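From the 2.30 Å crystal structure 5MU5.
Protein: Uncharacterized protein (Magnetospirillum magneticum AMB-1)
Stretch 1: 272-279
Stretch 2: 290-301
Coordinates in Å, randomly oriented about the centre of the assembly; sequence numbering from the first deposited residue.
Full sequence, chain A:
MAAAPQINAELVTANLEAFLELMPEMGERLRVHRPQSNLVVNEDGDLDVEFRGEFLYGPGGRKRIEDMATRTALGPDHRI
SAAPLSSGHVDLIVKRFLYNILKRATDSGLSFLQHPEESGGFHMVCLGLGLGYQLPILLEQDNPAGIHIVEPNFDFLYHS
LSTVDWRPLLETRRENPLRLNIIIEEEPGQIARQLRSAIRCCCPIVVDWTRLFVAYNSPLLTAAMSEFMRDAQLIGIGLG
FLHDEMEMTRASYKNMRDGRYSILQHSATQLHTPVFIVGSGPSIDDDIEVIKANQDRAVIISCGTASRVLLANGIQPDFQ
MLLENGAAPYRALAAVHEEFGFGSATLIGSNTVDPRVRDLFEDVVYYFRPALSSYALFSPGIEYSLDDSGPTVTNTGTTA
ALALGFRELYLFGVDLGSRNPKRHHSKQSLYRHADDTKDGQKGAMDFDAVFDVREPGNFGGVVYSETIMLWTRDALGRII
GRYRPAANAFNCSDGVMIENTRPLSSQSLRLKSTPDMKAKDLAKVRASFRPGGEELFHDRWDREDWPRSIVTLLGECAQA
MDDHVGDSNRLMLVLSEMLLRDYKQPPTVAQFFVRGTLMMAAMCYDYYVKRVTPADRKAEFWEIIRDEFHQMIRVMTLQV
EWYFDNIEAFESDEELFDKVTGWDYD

Stretch 1 (272-279) HTPVFIVG
Stretch 2, residues 290-301: VIKANQDRAVII

Residues 275-278 lie in a β-strand, with phi/psi from -121/138 at Val275 to -119/117 at Val278. Stretch 2 begins in a helix that covers Val290, Ile291 and Lys292, with phi near -65° and psi near -43°. The chain then turns through Arg297 (-127/20) and Ala298 (-138/152) into a strand at 299-301. The two strands run parallel, their axes 18° apart in direction and 4.7 Å apart at closest approach.

The register pairs Val275 with Val299, Phe276 with Ile300 and Ile277 with Ile301. The CA atoms of Val275 and Val299 are 4.5 Å apart, and those of Ile277 and Ile301 are 4.9 Å apart. Four backbone hydrogen bonds fix this register; three are nearly linear, and that from Val278 N to Ile301 O is more bent, at 154°. Val299 N donates to Pro274 O at 3.0 Å, and Phe276 N to Val299 O at 2.8 Å. Ile301 N donates to Phe276 O at 2.8 Å, and Val278 N to Ile301 O at 2.9 Å. Phe276 thus uses both its N and its O, as alternate residues do in a parallel ladder. CA-H...O contacts supplement the ladder, with Val275 CA 3.3 Å from Val299 O and Ala298 CA 3.4 Å from Pro274 O.

Side chains alternate across the sheet. Val275, Ile277, Val299 and Ile301 share one face. Val275 (chi1 72°, p) places CG2 3.4 Å from Ile301 CD1 and 3.9 Å from Val299 CG1. Ile301 is m, t; its CB lies 4.3 Å from Ile277 CG1. Ile277 is also m, t. Val299 is t.

Phe276 and Ile300 lie on the other face. Phe276 (chi1 -67°, m; chi2 -9°) has 122 Å² covered by stretch 2, the most of any residue here. Ala298 CB sits over one ring face, 3.8 Å from the centroid of the Phe276 ring and 10° off its normal, a CH-pi contact. At the ring edge, Asn294 CB is 3.8 Å from Phe276 CE2, and Ile291 CG2 is 4.1 Å from Phe276 CD2. Ile291 is m, t. Ile300 (m, m) brings its CD1 to 3.5 Å from Phe276 CD2. Helix, turn and strand therefore all pack against this ring.

Thr273 (m) points toward stretch 2, with CG2 3.6 Å from Arg297 O. Pro274 CD is 3.7 Å from the same Arg297 O.

Within stretch 2, Asn294 (chi1 -75°, m) donates from ND2 to Val290 O at 2.8 Å. Arg297 N bonds to Asn294 O at 2.9 Å, bracing the turn. Arg297 (chi1 66°, p) makes a salt bridge from NH1 to Asp296 OD1 at 2.7 Å.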

# COMPACT_ATOMS: atom_id res chain seq x y z
N HIS A 272 -11.01 -31.53 8.81
CA HIS A 272 -12.46 -31.57 8.73
C HIS A 272 -13.21 -31.04 9.96
O HIS A 272 -14.40 -30.85 9.89
CB HIS A 272 -12.93 -32.98 8.39
CG HIS A 272 -12.51 -33.41 7.02
ND1 HIS A 272 -11.53 -34.36 6.81
CD2 HIS A 272 -12.91 -33.00 5.79
CE1 HIS A 272 -11.35 -34.52 5.51
NE2 HIS A 272 -12.18 -33.71 4.87
N THR A 273 -12.54 -30.79 11.07
CA THR A 273 -13.22 -30.19 12.21
C THR A 273 -13.61 -28.76 11.83
O THR A 273 -12.80 -28.02 11.27
CB THR A 273 -12.32 -30.11 13.46
OG1 THR A 273 -11.84 -31.42 13.77
CG2 THR A 273 -13.08 -29.60 14.66
N PRO A 274 -14.85 -28.37 12.11
CA PRO A 274 -15.19 -26.99 11.78
C PRO A 274 -14.53 -26.02 12.74
O PRO A 274 -14.18 -26.38 13.84
CB PRO A 274 -16.72 -26.94 11.93
CG PRO A 274 -17.13 -28.19 12.57
CD PRO A 274 -15.95 -29.11 12.71
N VAL A 275 -14.38 -24.79 12.29
CA VAL A 275 -13.83 -23.75 13.12
C VAL A 275 -14.85 -22.61 13.26
O VAL A 275 -15.54 -22.25 12.30
CB VAL A 275 -12.47 -23.26 12.56
CG1 VAL A 275 -12.65 -22.46 11.29
CG2 VAL A 275 -11.75 -22.41 13.60
N PHE A 276 -14.95 -22.09 14.48
CA PHE A 276 -15.77 -20.94 14.78
C PHE A 276 -14.86 -19.75 14.96
O PHE A 276 -14.02 -19.76 15.87
CB PHE A 276 -16.56 -21.10 16.07
CG PHE A 276 -17.60 -22.16 16.03
CD1 PHE A 276 -17.96 -22.80 14.83
CD2 PHE A 276 -18.27 -22.48 17.18
CE1 PHE A 276 -18.94 -23.74 14.82
CE2 PHE A 276 -19.26 -23.44 17.16
CZ PHE A 276 -19.59 -24.07 16.00
N ILE A 277 -15.01 -18.76 14.09
CA ILE A 277 -14.22 -17.54 14.13
C ILE A 277 -15.10 -16.50 14.76
O ILE A 277 -16.17 -16.21 14.25
CB ILE A 277 -13.77 -17.13 12.73
CG1 ILE A 277 -12.73 -18.15 12.24
CG2 ILE A 277 -13.15 -15.74 12.74
CD1 ILE A 277 -12.60 -18.25 10.75
N VAL A 278 -14.64 -15.95 15.88
CA VAL A 278 -15.47 -15.09 16.68
C VAL A 278 -14.88 -13.71 16.78
O VAL A 278 -13.79 -13.55 17.30
CB VAL A 278 -15.62 -15.65 18.12
CG1 VAL A 278 -16.63 -14.83 18.89
CG2 VAL A 278 -16.06 -17.10 18.09
N GLY A 279 -15.61 -12.73 16.26
CA GLY A 279 -15.23 -11.32 16.38
C GLY A 279 -15.95 -10.64 17.53
O GLY A 279 -16.72 -11.27 18.28
N VAL A 290 -25.38 -21.42 21.08
CA VAL A 290 -25.02 -22.39 20.05
C VAL A 290 -23.51 -22.62 20.05
O VAL A 290 -23.04 -23.74 19.89
CB VAL A 290 -25.51 -21.94 18.66
CG1 VAL A 290 -25.01 -22.86 17.56
CG2 VAL A 290 -27.02 -21.91 18.65
N ILE A 291 -22.74 -21.56 20.25
CA ILE A 291 -21.30 -21.69 20.30
C ILE A 291 -20.94 -22.56 21.51
O ILE A 291 -20.09 -23.44 21.43
CB ILE A 291 -20.62 -20.32 20.45
CG1 ILE A 291 -20.88 -19.46 19.22
CG2 ILE A 291 -19.11 -20.49 20.63
CD1 ILE A 291 -20.44 -18.01 19.38
N LYS A 292 -21.62 -22.31 22.62
CA LYS A 292 -21.36 -23.04 23.87
C LYS A 292 -21.69 -24.51 23.73
O LYS A 292 -20.89 -25.35 24.13
CB LYS A 292 -22.16 -22.44 25.01
CG LYS A 292 -21.75 -22.96 26.36
CD LYS A 292 -22.22 -22.06 27.48
CE LYS A 292 -21.61 -22.55 28.79
NZ LYS A 292 -22.13 -21.79 29.95
N ALA A 293 -22.83 -24.81 23.12
CA ALA A 293 -23.29 -26.18 22.92
C ALA A 293 -22.43 -26.96 21.93
O ALA A 293 -22.48 -28.18 21.91
CB ALA A 293 -24.73 -26.19 22.45
N ASN A 294 -21.63 -26.26 21.13
CA ASN A 294 -20.80 -26.92 20.13
C ASN A 294 -19.29 -26.85 20.37
O ASN A 294 -18.53 -27.45 19.63
CB ASN A 294 -21.13 -26.35 18.75
CG ASN A 294 -22.44 -26.86 18.23
OD1 ASN A 294 -22.51 -27.94 17.66
ND2 ASN A 294 -23.50 -26.07 18.40
N GLN A 295 -18.84 -26.15 21.41
CA GLN A 295 -17.41 -25.94 21.60
C GLN A 295 -16.64 -27.23 21.79
O GLN A 295 -15.43 -27.26 21.53
CB GLN A 295 -17.12 -24.98 22.75
CG GLN A 295 -17.32 -25.57 24.13
CD GLN A 295 -16.97 -24.58 25.20
OE1 GLN A 295 -15.88 -24.03 25.21
NE2 GLN A 295 -17.89 -24.34 26.12
N ASP A 296 -17.31 -28.28 22.22
CA ASP A 296 -16.65 -29.58 22.37
C ASP A 296 -16.22 -30.24 21.04
O ASP A 296 -15.28 -31.06 21.03
CB ASP A 296 -17.50 -30.53 23.23
CG ASP A 296 -18.84 -30.85 22.59
OD1 ASP A 296 -19.33 -30.05 21.75
OD2 ASP A 296 -19.42 -31.90 22.95
N ARG A 297 -16.87 -29.87 19.93
CA ARG A 297 -16.57 -30.43 18.62
C ARG A 297 -16.27 -29.40 17.50
O ARG A 297 -16.33 -29.72 16.31
CB ARG A 297 -17.68 -31.37 18.18
CG ARG A 297 -19.02 -30.72 17.93
CD ARG A 297 -20.07 -31.80 17.72
NE ARG A 297 -21.43 -31.30 17.92
CZ ARG A 297 -21.97 -31.04 19.11
NH1 ARG A 297 -21.26 -31.21 20.24
NH2 ARG A 297 -23.22 -30.59 19.18
N ALA A 298 -15.91 -28.19 17.89
CA ALA A 298 -15.45 -27.19 16.94
C ALA A 298 -14.26 -26.45 17.51
O ALA A 298 -14.15 -26.31 18.73
CB ALA A 298 -16.56 -26.21 16.61
N VAL A 299 -13.39 -25.94 16.65
CA VAL A 299 -12.25 -25.19 17.13
C VAL A 299 -12.70 -23.75 17.29
O VAL A 299 -13.27 -23.21 16.36
CB VAL A 299 -11.07 -25.33 16.16
CG1 VAL A 299 -9.95 -24.35 16.50
CG2 VAL A 299 -10.60 -26.78 16.19
N ILE A 300 -12.48 -23.15 18.46
CA ILE A 300 -12.88 -21.77 18.71
C ILE A 300 -11.68 -20.85 18.50
O ILE A 300 -10.68 -20.96 19.21
CB ILE A 300 -13.39 -21.54 20.13
CG1 ILE A 300 -14.48 -22.53 20.52
CG2 ILE A 300 -13.87 -20.11 20.29
CD1 ILE A 300 -15.67 -22.57 19.59
N ILE A 301 -11.78 -19.97 17.51
CA ILE A 301 -10.77 -18.97 17.26
C ILE A 301 -11.35 -17.63 17.71
O ILE A 301 -12.32 -17.12 17.13
CB ILE A 301 -10.36 -18.95 15.78
CG1 ILE A 301 -9.68 -20.27 15.45
CG2 ILE A 301 -9.41 -17.79 15.49
CD1 ILE A 301 -9.09 -20.35 14.07